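Local coordinates for phenazine biosynthesis protein PhzF family (PDB 1S7J) that probably acts as an isomerase, as a member of the PhzF family with a diaminopimelate epimerase-like fold, at residues K28-E32 and A33-N37; A79-F83 and N84-V88; P212-G215 and K216-N219. One frame throughout, in Å; residues are numbered along the deposited sequence.

Contact 1 of 3, residues K28-E32 and A33-N37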
ATOM      1  N   LYS A  28     -22.279   5.679 -12.444  1.00 37.18           N
ATOM      2  CA  LYS A  28     -22.416   7.100 -12.124  1.00 37.92           C
ATOM      3  C   LYS A  28     -22.050   7.281 -10.645  1.00 36.53           C
ATOM      4  O   LYS A  28     -21.955   6.313  -9.900  1.00 35.75           O
ATOM      5  CB  LYS A  28     -23.843   7.599 -12.397  1.00 39.85           C
ATOM      6  CG  LYS A  28     -24.930   6.806 -11.703  1.00 44.76           C
ATOM      7  CD  LYS A  28     -26.316   7.275 -12.108  1.00 43.35           C
ATOM      8  CE  LYS A  28     -27.394   6.406 -11.466  1.00 46.72           C
ATOM      9  NZ  LYS A  28     -28.766   6.903 -11.751  1.00 42.73           N
ATOM     10  N   TRP A  29     -21.809   8.511 -10.233  1.00 33.85           N
ATOM     11  CA  TRP A  29     -21.437   8.772  -8.861  1.00 32.94           C
ATOM     12  C   TRP A  29     -22.558   8.754  -7.832  1.00 34.99           C
ATOM     13  O   TRP A  29     -23.627   9.333  -8.038  1.00 34.63           O
ATOM     14  CB  TRP A  29     -20.680  10.078  -8.752  1.00 29.72           C
ATOM     15  CG  TRP A  29     -19.259   9.991  -9.181  1.00 31.16           C
ATOM     16  CD1 TRP A  29     -18.670  10.672 -10.199  1.00 31.05           C
ATOM     17  CD2 TRP A  29     -18.217   9.195  -8.575  1.00 28.72           C
ATOM     18  NE1 TRP A  29     -17.332  10.365 -10.269  1.00 32.09           N
ATOM     19  CE2 TRP A  29     -17.030   9.462  -9.285  1.00 33.25           C
ATOM     20  CE3 TRP A  29     -18.178   8.293  -7.513  1.00 30.51           C
ATOM     21  CZ2 TRP A  29     -15.810   8.852  -8.961  1.00 29.95           C
ATOM     22  CZ3 TRP A  29     -16.966   7.688  -7.195  1.00 33.31           C
ATOM     23  CH2 TRP A  29     -15.804   7.972  -7.919  1.00 34.11           C
ATOM     24  N   LEU A  30     -22.284   8.083  -6.722  1.00 33.31           N
ATOM     25  CA  LEU A  30     -23.211   8.004  -5.608  1.00 31.35           C
ATOM     26  C   LEU A  30     -22.909   9.222  -4.732  1.00 28.23           C
ATOM     27  O   LEU A  30     -21.841   9.827  -4.863  1.00 27.95           O
ATOM     28  CB  LEU A  30     -22.948   6.721  -4.793  1.00 32.46           C
ATOM     29  CG  LEU A  30     -23.388   5.369  -5.365  1.00 35.13           C
ATOM     30  CD1 LEU A  30     -22.707   4.233  -4.615  1.00 35.45           C
ATOM     31  CD2 LEU A  30     -24.908   5.239  -5.284  1.00 33.95           C
ATOM     32  N   PRO A  31     -23.858   9.625  -3.876  1.00 26.97           N
ATOM     33  CA  PRO A  31     -23.624  10.780  -3.005  1.00 27.06           C
ATOM     34  C   PRO A  31     -22.448  10.479  -2.067  1.00 24.34           C
ATOM     35  O   PRO A  31     -22.184   9.316  -1.768  1.00 26.95           O
ATOM     36  CB  PRO A  31     -24.928  10.888  -2.235  1.00 26.56           C
ATOM     37  CG  PRO A  31     -25.948  10.407  -3.236  1.00 29.00           C
ATOM     38  CD  PRO A  31     -25.266   9.188  -3.803  1.00 28.85           C
ATOM     39  N   GLU A  32     -21.736  11.512  -1.647  1.00 26.67           N
ATOM     40  CA  GLU A  32     -20.592  11.366  -0.743  1.00 29.20           C
ATOM     41  C   GLU A  32     -20.949  10.541   0.496  1.00 28.44           C
ATOM     42  O   GLU A  32     -20.190   9.644   0.897  1.00 28.83           O
ATOM     43  CB  GLU A  32     -20.092  12.765  -0.336  1.00 28.62           C
ATOM     44  CG  GLU A  32     -19.655  12.930   1.134  1.00 48.83           C
ATOM     45  CD  GLU A  32     -18.228  12.476   1.401  1.00 58.89           C
ATOM     46  OE1 GLU A  32     -17.928  12.107   2.567  1.00 65.38           O
ATOM     47  OE2 GLU A  32     -17.397  12.505   0.460  1.00 66.70           O
ATOM     48  N   ALA A  33     -22.101  10.856   1.093  1.00 30.47           N
ATOM     49  CA  ALA A  33     -22.589  10.185   2.299  1.00 31.19           C
ATOM     50  C   ALA A  33     -22.723   8.676   2.110  1.00 31.15           C
ATOM     51  O   ALA A  33     -22.226   7.883   2.919  1.00 30.95           O
ATOM     52  CB  ALA A  33     -23.929  10.783   2.711  1.00 27.15           C
ATOM     53  N   VAL A  34     -23.392   8.283   1.042  1.00 28.14           N
ATOM     54  CA  VAL A  34     -23.598   6.885   0.743  1.00 27.98           C
ATOM     55  C   VAL A  34     -22.297   6.119   0.602  1.00 27.18           C
ATOM     56  O   VAL A  34     -22.198   4.965   1.031  1.00 27.64           O
ATOM     57  CB  VAL A  34     -24.411   6.709  -0.527  1.00 28.31           C
ATOM     58  CG1 VAL A  34     -24.643   5.238  -0.806  1.00 23.23           C
ATOM     59  CG2 VAL A  34     -25.729   7.453  -0.404  1.00 28.84           C
ATOM     60  N   MET A  35     -21.319   6.722  -0.048  1.00 23.10           N
ATOM     61  CA  MET A  35     -20.036   6.080  -0.241  1.00 24.11           C
ATOM     62  C   MET A  35     -19.286   5.925   1.078  1.00 20.80           C
ATOM     63  O   MET A  35     -18.513   4.975   1.261  1.00 21.10           O
ATOM     64  CB  MET A  35     -19.196   6.856  -1.253  1.00 24.13           C
ATOM     65  CG  MET A  35     -19.766   6.840  -2.666  1.00 25.17           C
ATOM     66  SD  MET A  35     -18.562   7.390  -3.906  1.00 23.83           S
ATOM     67  CE  MET A  35     -19.011   9.132  -3.997  1.00 20.17           C
ATOM     68  N   GLN A  36     -19.469   6.896   1.968  1.00 22.48           N
ATOM     69  CA  GLN A  36     -18.844   6.874   3.284  1.00 18.38           C
ATOM     70  C   GLN A  36     -19.470   5.739   4.080  1.00 19.07           C
ATOM     71  O   GLN A  36     -18.775   4.923   4.690  1.00 17.08           O
ATOM     72  CB  GLN A  36     -19.112   8.189   4.016  1.00 25.33           C
ATOM     73  CG  GLN A  36     -18.469   8.261   5.398  1.00 20.08           C
ATOM     74  CD  GLN A  36     -16.954   8.304   5.322  1.00 27.29           C
ATOM     75  OE1 GLN A  36     -16.367   9.376   5.148  1.00 33.30           O
ATOM     76  NE2 GLN A  36     -16.306   7.138   5.440  1.00 30.94           N
ATOM     77  N   ASN A  37     -20.793   5.699   4.055  1.00 18.86           N
ATOM     78  CA  ASN A  37     -21.563   4.690   4.764  1.00 19.18           C
ATOM     79  C   ASN A  37     -21.241   3.290   4.311  1.00 21.10           C
ATOM     80  O   ASN A  37     -21.269   2.354   5.107  1.00 18.58           O
ATOM     81  CB  ASN A  37     -23.059   4.966   4.635  1.00 16.20           C
ATOM     82  CG  ASN A  37     -23.554   6.008   5.635  1.00 17.78           C
ATOM     83  OD1 ASN A  37     -24.571   6.664   5.402  1.00 21.18           O
ATOM     84  ND2 ASN A  37     -22.861   6.120   6.753  1.00 23.16           N
TER
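Met35 reaches back from the first turn of helix 32-42 to Trp29 and Leu30 in the loop that leads into it. This is a helix N-terminus, with Pro31 at the N-cap position and a Met-aromatic contact beside it. The first Met35 torsion sets CG anti to the carbonyl carbon, and the chain then runs extended to SD. SD meets the benzene end of the indole obliquely, 3.7 Å from Trp29 CZ3, and the two side chains cross at about a right angle. A bend at the last torsion (chi3 -94°) turns the methyl back toward the loop. There Met35 CE sits tightly against Leu30 O, at 3.0 Å. Met35 CG packs on Leu30 CB at 3.8 Å. The Met35 backbone belongs to the helix as well: Met35 N donates to Pro31 O at 3.2 Å. Phe49, Arg60 and Phe62, on strands 47-53 and 56-62, also touch Met35, so this residue joins the helix start to the neighbouring strands. Glu32 turns outward. Its chain bends at the second torsion and runs alongside Gln36, with the carboxylate and amide planes 68° apart. No side-chain bond links the pair, but Gln36 N donates to Glu32 O at 3.0 Å. Glu32 OE2 lies close to Glu67 OE1, like charges near each other, so one of these acids may be protonated more readily than usual. Val34 lies alongside Pro31, pointing the same way. Its CG2 branch rests on the proline ring, with Val34 CG2 3.8 Å from Pro31 CD.

Contact 2 of 3, residues A79-F83 and N84-V88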
ATOM      1  N   ALA A  79      -7.741  -1.534 -10.225  1.00 20.27           N
ATOM      2  CA  ALA A  79      -7.182  -1.812 -11.524  1.00 19.80           C
ATOM      3  C   ALA A  79      -7.450  -3.279 -11.849  1.00 21.16           C
ATOM      4  O   ALA A  79      -7.935  -3.616 -12.940  1.00 15.73           O
ATOM      5  CB  ALA A  79      -5.671  -1.545 -11.514  1.00 22.44           C
ATOM      6  N   PHE A  80      -7.107  -4.139 -10.900  1.00 18.35           N
ATOM      7  CA  PHE A  80      -7.290  -5.567 -11.020  1.00 19.72           C
ATOM      8  C   PHE A  80      -8.693  -5.948 -11.477  1.00 21.30           C
ATOM      9  O   PHE A  80      -8.845  -6.756 -12.380  1.00 21.19           O
ATOM     10  CB  PHE A  80      -6.961  -6.240  -9.686  1.00 20.27           C
ATOM     11  CG  PHE A  80      -7.381  -7.683  -9.597  1.00 21.07           C
ATOM     12  CD1 PHE A  80      -6.562  -8.690 -10.067  1.00 17.38           C
ATOM     13  CD2 PHE A  80      -8.597  -8.028  -9.007  1.00 19.05           C
ATOM     14  CE1 PHE A  80      -6.940 -10.023  -9.956  1.00 22.24           C
ATOM     15  CE2 PHE A  80      -8.980  -9.349  -8.894  1.00 16.34           C
ATOM     16  CZ  PHE A  80      -8.156 -10.348  -9.365  1.00 20.48           C
ATOM     17  N   VAL A  81      -9.724  -5.364 -10.855  1.00 18.79           N
ATOM     18  CA  VAL A  81     -11.084  -5.703 -11.247  1.00 22.89           C
ATOM     19  C   VAL A  81     -11.512  -5.125 -12.583  1.00 23.99           C
ATOM     20  O   VAL A  81     -12.406  -5.669 -13.229  1.00 29.22           O
ATOM     21  CB  VAL A  81     -12.109  -5.350 -10.161  1.00 19.15           C
ATOM     22  CG1 VAL A  81     -11.448  -5.294  -8.814  1.00 18.12           C
ATOM     23  CG2 VAL A  81     -12.869  -4.106 -10.476  1.00 20.17           C
ATOM     24  N   LEU A  82     -10.948  -3.972 -12.968  1.00 22.76           N
ATOM     25  CA  LEU A  82     -11.287  -3.385 -14.260  1.00 22.43           C
ATOM     26  C   LEU A  82     -10.651  -4.242 -15.357  1.00 21.95           C
ATOM     27  O   LEU A  82     -11.294  -4.566 -16.358  1.00 25.77           O
ATOM     28  CB  LEU A  82     -10.806  -1.939 -14.356  1.00 19.49           C
ATOM     29  CG  LEU A  82     -11.679  -0.900 -13.649  1.00 22.80           C
ATOM     30  CD1 LEU A  82     -11.009   0.446 -13.666  1.00 15.61           C
ATOM     31  CD2 LEU A  82     -13.056  -0.820 -14.286  1.00 21.01           C
ATOM     32  N   PHE A  83      -9.412  -4.641 -15.135  1.00 20.66           N
ATOM     33  CA  PHE A  83      -8.683  -5.466 -16.086  1.00 25.99           C
ATOM     34  C   PHE A  83      -9.280  -6.857 -16.271  1.00 24.69           C
ATOM     35  O   PHE A  83      -9.307  -7.385 -17.384  1.00 28.52           O
ATOM     36  CB  PHE A  83      -7.218  -5.643 -15.643  1.00 24.47           C
ATOM     37  CG  PHE A  83      -6.314  -4.488 -16.008  1.00 27.77           C
ATOM     38  CD1 PHE A  83      -5.650  -3.761 -15.008  1.00 29.95           C
ATOM     39  CD2 PHE A  83      -6.093  -4.147 -17.345  1.00 30.32           C
ATOM     40  CE1 PHE A  83      -4.776  -2.706 -15.343  1.00 30.48           C
ATOM     41  CE2 PHE A  83      -5.224  -3.097 -17.688  1.00 28.70           C
ATOM     42  CZ  PHE A  83      -4.566  -2.379 -16.683  1.00 32.66           C
ATOM     43  N   ASN A  84      -9.732  -7.456 -15.180  1.00 21.66           N
ATOM     44  CA  ASN A  84     -10.287  -8.797 -15.227  1.00 18.90           C
ATOM     45  C   ASN A  84     -11.780  -8.946 -15.365  1.00 18.03           C
ATOM     46  O   ASN A  84     -12.247  -9.997 -15.767  1.00 22.58           O
ATOM     47  CB  ASN A  84      -9.794  -9.604 -14.013  1.00 16.77           C
ATOM     48  CG  ASN A  84      -8.313  -9.817 -14.009  1.00 21.01           C
ATOM     49  OD1 ASN A  84      -7.828 -10.783 -14.552  1.00 27.42           O
ATOM     50  ND2 ASN A  84      -7.590  -8.871 -13.431  1.00 20.80           N
ATOM     51  N   TYR A  85     -12.547  -7.912 -15.021  1.00 16.95           N
ATOM     52  CA  TYR A  85     -14.006  -8.026 -15.091  1.00 16.35           C
ATOM     53  C   TYR A  85     -14.748  -6.988 -15.915  1.00 18.65           C
ATOM     54  O   TYR A  85     -15.938  -7.139 -16.168  1.00 16.35           O
ATOM     55  CB  TYR A  85     -14.599  -8.068 -13.662  1.00 13.47           C
ATOM     56  CG  TYR A  85     -14.045  -9.199 -12.802  1.00 20.79           C
ATOM     57  CD1 TYR A  85     -12.841  -9.055 -12.127  1.00 20.42           C
ATOM     58  CD2 TYR A  85     -14.711 -10.438 -12.713  1.00 16.33           C
ATOM     59  CE1 TYR A  85     -12.288 -10.105 -11.389  1.00 21.27           C
ATOM     60  CE2 TYR A  85     -14.160 -11.504 -11.965  1.00 20.48           C
ATOM     61  CZ  TYR A  85     -12.947 -11.327 -11.319  1.00 19.42           C
ATOM     62  OH  TYR A  85     -12.346 -12.376 -10.655  1.00 26.27           O
ATOM     63  N   TYR A  86     -14.057  -5.924 -16.327  1.00 21.71           N
ATOM     64  CA  TYR A  86     -14.710  -4.878 -17.117  1.00 25.35           C
ATOM     65  C   TYR A  86     -14.148  -4.712 -18.491  1.00 30.47           C
ATOM     66  O   TYR A  86     -14.368  -3.687 -19.156  1.00 24.98           O
ATOM     67  CB  TYR A  86     -14.731  -3.562 -16.353  1.00 27.52           C
ATOM     68  CG  TYR A  86     -15.741  -3.565 -15.251  1.00 24.12           C
ATOM     69  CD1 TYR A  86     -17.025  -3.047 -15.453  1.00 24.31           C
ATOM     70  CD2 TYR A  86     -15.450  -4.134 -14.005  1.00 21.34           C
ATOM     71  CE1 TYR A  86     -17.988  -3.102 -14.460  1.00 21.38           C
ATOM     72  CE2 TYR A  86     -16.404  -4.197 -13.007  1.00 26.84           C
ATOM     73  CZ  TYR A  86     -17.677  -3.676 -13.238  1.00 26.35           C
ATOM     74  OH  TYR A  86     -18.629  -3.714 -12.255  1.00 25.70           O
ATOM     75  N   SER A  87     -13.430  -5.740 -18.934  1.00 38.44           N
ATOM     76  CA  SER A  87     -12.823  -5.805 -20.256  1.00 44.89           C
ATOM     77  C   SER A  87     -12.092  -4.568 -20.776  1.00 43.77           C
ATOM     78  O   SER A  87     -12.596  -3.864 -21.667  1.00 44.04           O
ATOM     79  CB  SER A  87     -13.870  -6.268 -21.298  1.00 45.81           C
ATOM     80  OG  SER A  87     -14.188  -7.650 -21.143  1.00 58.56           O
ATOM     81  N   VAL A  88     -10.945  -4.272 -20.203  1.00 45.48           N
ATOM     82  CA  VAL A  88     -10.163  -3.159 -20.701  1.00 45.79           C
ATOM     83  C   VAL A  88      -9.085  -3.843 -21.541  1.00 48.34           C
ATOM     84  O   VAL A  88      -8.429  -4.793 -21.077  1.00 49.94           O
ATOM     85  CB  VAL A  88      -9.555  -2.277 -19.568  1.00 44.81           C
ATOM     86  CG1 VAL A  88     -10.670  -1.601 -18.784  1.00 39.97           C
ATOM     87  CG2 VAL A  88      -8.707  -3.090 -18.662  1.00 42.38           C
TER
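Asn84 lays its amide nitrogen over one face of the Phe80 ring. The amide and ring planes are 40° apart, and Asn84 ND2 lies 3.5 Å from Phe80 CD1. The first torsion of Asn84 (chi1 -64°) folds the amide back along the helix. Asn84 ND2 therefore donates almost straight to Phe80 O, at 2.7 Å. Asn84 N donates to the same oxygen, at 3.0 Å, so two bonds from one residue grip this carbonyl. Tyr111 OH is a further partner of the amide nitrogen and helps fix its turn. The next carbonyl, Val81 O, meets two rings. Tyr85 and Tyr86 both bring an edge to it, and Tyr86 CD2 is 3.5 Å away. Leu82 crosses Tyr86 at a slant, with Leu82 CD2 3.8 Å from Tyr86 CB. Val88, past the helix end, stands at about a right angle to Phe83; their modelled separation is doubtful. Residues of strands 2-10, 19-25, 92-97 and 243-259 pack against these side chains. The arrangement is the C-terminal end of helix 72-85, a central helix enclosed by strands as in the domains of the diaminopimelate epimerase-like fold.

Contact 3 of 3, residues P212-G215 and K216-N219; sequences PYWG and KRLN
Arg217 reaches back one turn along helix 207-218 and takes hold of Tyr213 side-on. Arg217 NE donates to Tyr213 OH at 2.9 Å, and Arg217 NH1 donates to the same oxygen at 3.1 Å. The hydroxyl lies in the guanidinium plane for both bonds. Tyr213 has CG anti to the backbone N (chi1 173°), which sends its ring along the same side of the helix as Arg217. Arg217 also starts anti to its own N, then bends at the second and third torsions (chi2 -126°). The bends bring the guanidinium up to the hydroxyl, with its plane steeply turned against the tyrosine ring. They also bring Trp214 CZ3 over one face of the guanidinium, toward its rim, and Arg217 NE meets the indole obliquely. The two planes are only 22° apart, and Trp214 CZ3 is 3.8 Å from Arg217 NE. Leu218 comes at the edge of the indole, with Leu218 CG 3.8 Å from Trp214 CE3. Lys216 instead runs fully extended away from the turn, and its N donates to Pro212 O at 3.0 Å. Asn219 leaves the helix with positive phi, and its N makes a weak bond to Gly215 O. Glu139 also hydrogen-bonds the tyrosine hydroxyl and forms a long, weak ion pair with Arg217, which probably steadies the charge. Phe186 stacks on Trp214, while Phe147 and Tyr141 meet the Tyr213 ring. Aromatic side chains thus bind the last turns of a central helix to the strands around it, as in the diaminopimelate epimerase-like fold.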
ATOM      1  N   PRO A 212      14.327   3.489  -3.003  1.00 42.23           N
ATOM      2  CA  PRO A 212      15.522   4.315  -3.175  1.00 47.42           C
ATOM      3  C   PRO A 212      16.656   3.833  -2.255  1.00 49.98           C
ATOM      4  O   PRO A 212      17.775   3.583  -2.707  1.00 48.76           O
ATOM      5  CB  PRO A 212      15.029   5.693  -2.758  1.00 46.62           C
ATOM      6  CG  PRO A 212      13.641   5.693  -3.272  1.00 43.24           C
ATOM      7  CD  PRO A 212      13.135   4.340  -2.835  1.00 44.83           C
ATOM      8  N   TYR A 213      16.328   3.682  -0.968  1.00 50.24           N
ATOM      9  CA  TYR A 213      17.294   3.242   0.031  1.00 54.76           C
ATOM     10  C   TYR A 213      18.017   1.948  -0.333  1.00 55.36           C
ATOM     11  O   TYR A 213      19.253   1.873  -0.238  1.00 56.70           O
ATOM     12  CB  TYR A 213      16.611   3.072   1.411  1.00 56.98           C
ATOM     13  CG  TYR A 213      17.533   2.460   2.456  1.00 59.62           C
ATOM     14  CD1 TYR A 213      17.669   1.073   2.560  1.00 61.14           C
ATOM     15  CD2 TYR A 213      18.323   3.263   3.276  1.00 60.28           C
ATOM     16  CE1 TYR A 213      18.575   0.503   3.438  1.00 62.20           C
ATOM     17  CE2 TYR A 213      19.239   2.693   4.168  1.00 63.69           C
ATOM     18  CZ  TYR A 213      19.357   1.306   4.236  1.00 64.20           C
ATOM     19  OH  TYR A 213      20.263   0.718   5.077  1.00 65.35           O
ATOM     20  N   TRP A 214      17.260   0.917  -0.660  1.00 55.19           N
ATOM     21  CA  TRP A 214      17.843  -0.372  -0.996  1.00 53.37           C
ATOM     22  C   TRP A 214      18.489  -0.457  -2.368  1.00 54.46           C
ATOM     23  O   TRP A 214      19.322  -1.336  -2.611  1.00 53.60           O
ATOM     24  CB  TRP A 214      16.818  -1.483  -0.791  1.00 52.43           C
ATOM     25  CG  TRP A 214      16.547  -1.730   0.653  1.00 51.38           C
ATOM     26  CD1 TRP A 214      15.499  -1.256   1.389  1.00 51.14           C
ATOM     27  CD2 TRP A 214      17.364  -2.481   1.559  1.00 52.11           C
ATOM     28  NE1 TRP A 214      15.616  -1.662   2.695  1.00 51.50           N
ATOM     29  CE2 TRP A 214      16.751  -2.415   2.827  1.00 53.34           C
ATOM     30  CE3 TRP A 214      18.563  -3.202   1.417  1.00 52.19           C
ATOM     31  CZ2 TRP A 214      17.292  -3.049   3.959  1.00 50.37           C
ATOM     32  CZ3 TRP A 214      19.101  -3.832   2.544  1.00 53.16           C
ATOM     33  CH2 TRP A 214      18.466  -3.747   3.795  1.00 51.58           C
ATOM     34  N   GLY A 215      18.067   0.406  -3.280  1.00 55.45           N
ATOM     35  CA  GLY A 215      18.654   0.416  -4.602  1.00 58.80           C
ATOM     36  C   GLY A 215      20.043   1.005  -4.477  1.00 59.58           C
ATOM     37  O   GLY A 215      21.009   0.465  -5.004  1.00 57.68           O
ATOM     38  N   LYS A 216      20.136   2.129  -3.755  1.00 60.40           N
ATOM     39  CA  LYS A 216      21.404   2.805  -3.533  1.00 63.74           C
ATOM     40  C   LYS A 216      22.347   1.921  -2.724  1.00 64.11           C
ATOM     41  O   LYS A 216      23.491   1.705  -3.111  1.00 64.46           O
ATOM     42  CB  LYS A 216      21.181   4.137  -2.799  1.00 66.07           C
ATOM     43  CG  LYS A 216      22.473   4.898  -2.501  1.00 68.74           C
ATOM     44  CD  LYS A 216      22.210   6.301  -1.953  1.00 70.93           C
ATOM     45  CE  LYS A 216      23.526   7.051  -1.717  1.00 73.17           C
ATOM     46  NZ  LYS A 216      23.314   8.483  -1.347  1.00 72.41           N
ATOM     47  N   ARG A 217      21.852   1.410  -1.599  1.00 64.81           N
ATOM     48  CA  ARG A 217      22.649   0.560  -0.732  1.00 65.77           C
ATOM     49  C   ARG A 217      23.076  -0.778  -1.377  1.00 66.52           C
ATOM     50  O   ARG A 217      24.202  -1.232  -1.165  1.00 67.25           O
ATOM     51  CB  ARG A 217      21.911   0.300   0.584  1.00 66.47           C
ATOM     52  CG  ARG A 217      22.804  -0.237   1.686  1.00 64.43           C
ATOM     53  CD  ARG A 217      22.257  -1.525   2.274  1.00 63.72           C
ATOM     54  NE  ARG A 217      21.806  -1.344   3.650  1.00 65.78           N
ATOM     55  CZ  ARG A 217      22.130  -2.151   4.655  1.00 65.88           C
ATOM     56  NH1 ARG A 217      21.672  -1.906   5.876  1.00 65.72           N
ATOM     57  NH2 ARG A 217      22.914  -3.205   4.440  1.00 65.63           N
ATOM     58  N   LEU A 218      22.166  -1.415  -2.114  1.00 67.28           N
ATOM     59  CA  LEU A 218      22.482  -2.695  -2.771  1.00 68.85           C
ATOM     60  C   LEU A 218      23.066  -2.509  -4.156  1.00 70.53           C
ATOM     61  O   LEU A 218      23.611  -3.459  -4.745  1.00 68.70           O
ATOM     62  CB  LEU A 218      21.241  -3.588  -2.853  1.00 69.36           C
ATOM     63  CG  LEU A 218      20.699  -4.149  -1.541  1.00 69.96           C
ATOM     64  CD1 LEU A 218      19.553  -5.103  -1.824  1.00 67.99           C
ATOM     65  CD2 LEU A 218      21.814  -4.865  -0.785  1.00 71.19           C
ATOM     66  N   ASN A 219      22.929  -1.296  -4.684  1.00 73.77           N
ATOM     67  CA  ASN A 219      23.441  -0.931  -6.007  1.00 76.90           C
ATOM     68  C   ASN A 219      22.752  -1.746  -7.120  1.00 76.33           C
ATOM     69  O   ASN A 219      23.396  -2.511  -7.850  1.00 76.72           O
ATOM     70  CB  ASN A 219      24.967  -1.124  -6.048  1.00 80.48           C
ATOM     71  CG  ASN A 219      25.649  -0.228  -7.058  1.00 82.67           C
ATOM     72  OD1 ASN A 219      26.703  -0.578  -7.600  1.00 84.24           O
ATOM     73  ND2 ASN A 219      25.072   0.953  -7.308  1.00 82.76           N
TER

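How the contacts relate
The contacts follow one another along the chain, each on a different helix. Contact 1 opens helix 32-42, while contacts 2 and 3 close helices 72-85 and 207-218. Contacts 1 and 2 have centres 22 Å apart and do not touch. They are joined through paired strands: contact 2 packs on strand 19-25, which runs parallel to strand 47-53 beneath contact 1. The centre of contact 3 lies about 42 Å from that of contact 1, on the opposite side of the chain's centre, and about 34 Å from that of contact 2. This spacing fits the two-domain build of the family, with a central helix in each half. Contact 1 is nearest the predicted active-site residue Glu46, with the Gln36 side chain about 10 Å from it.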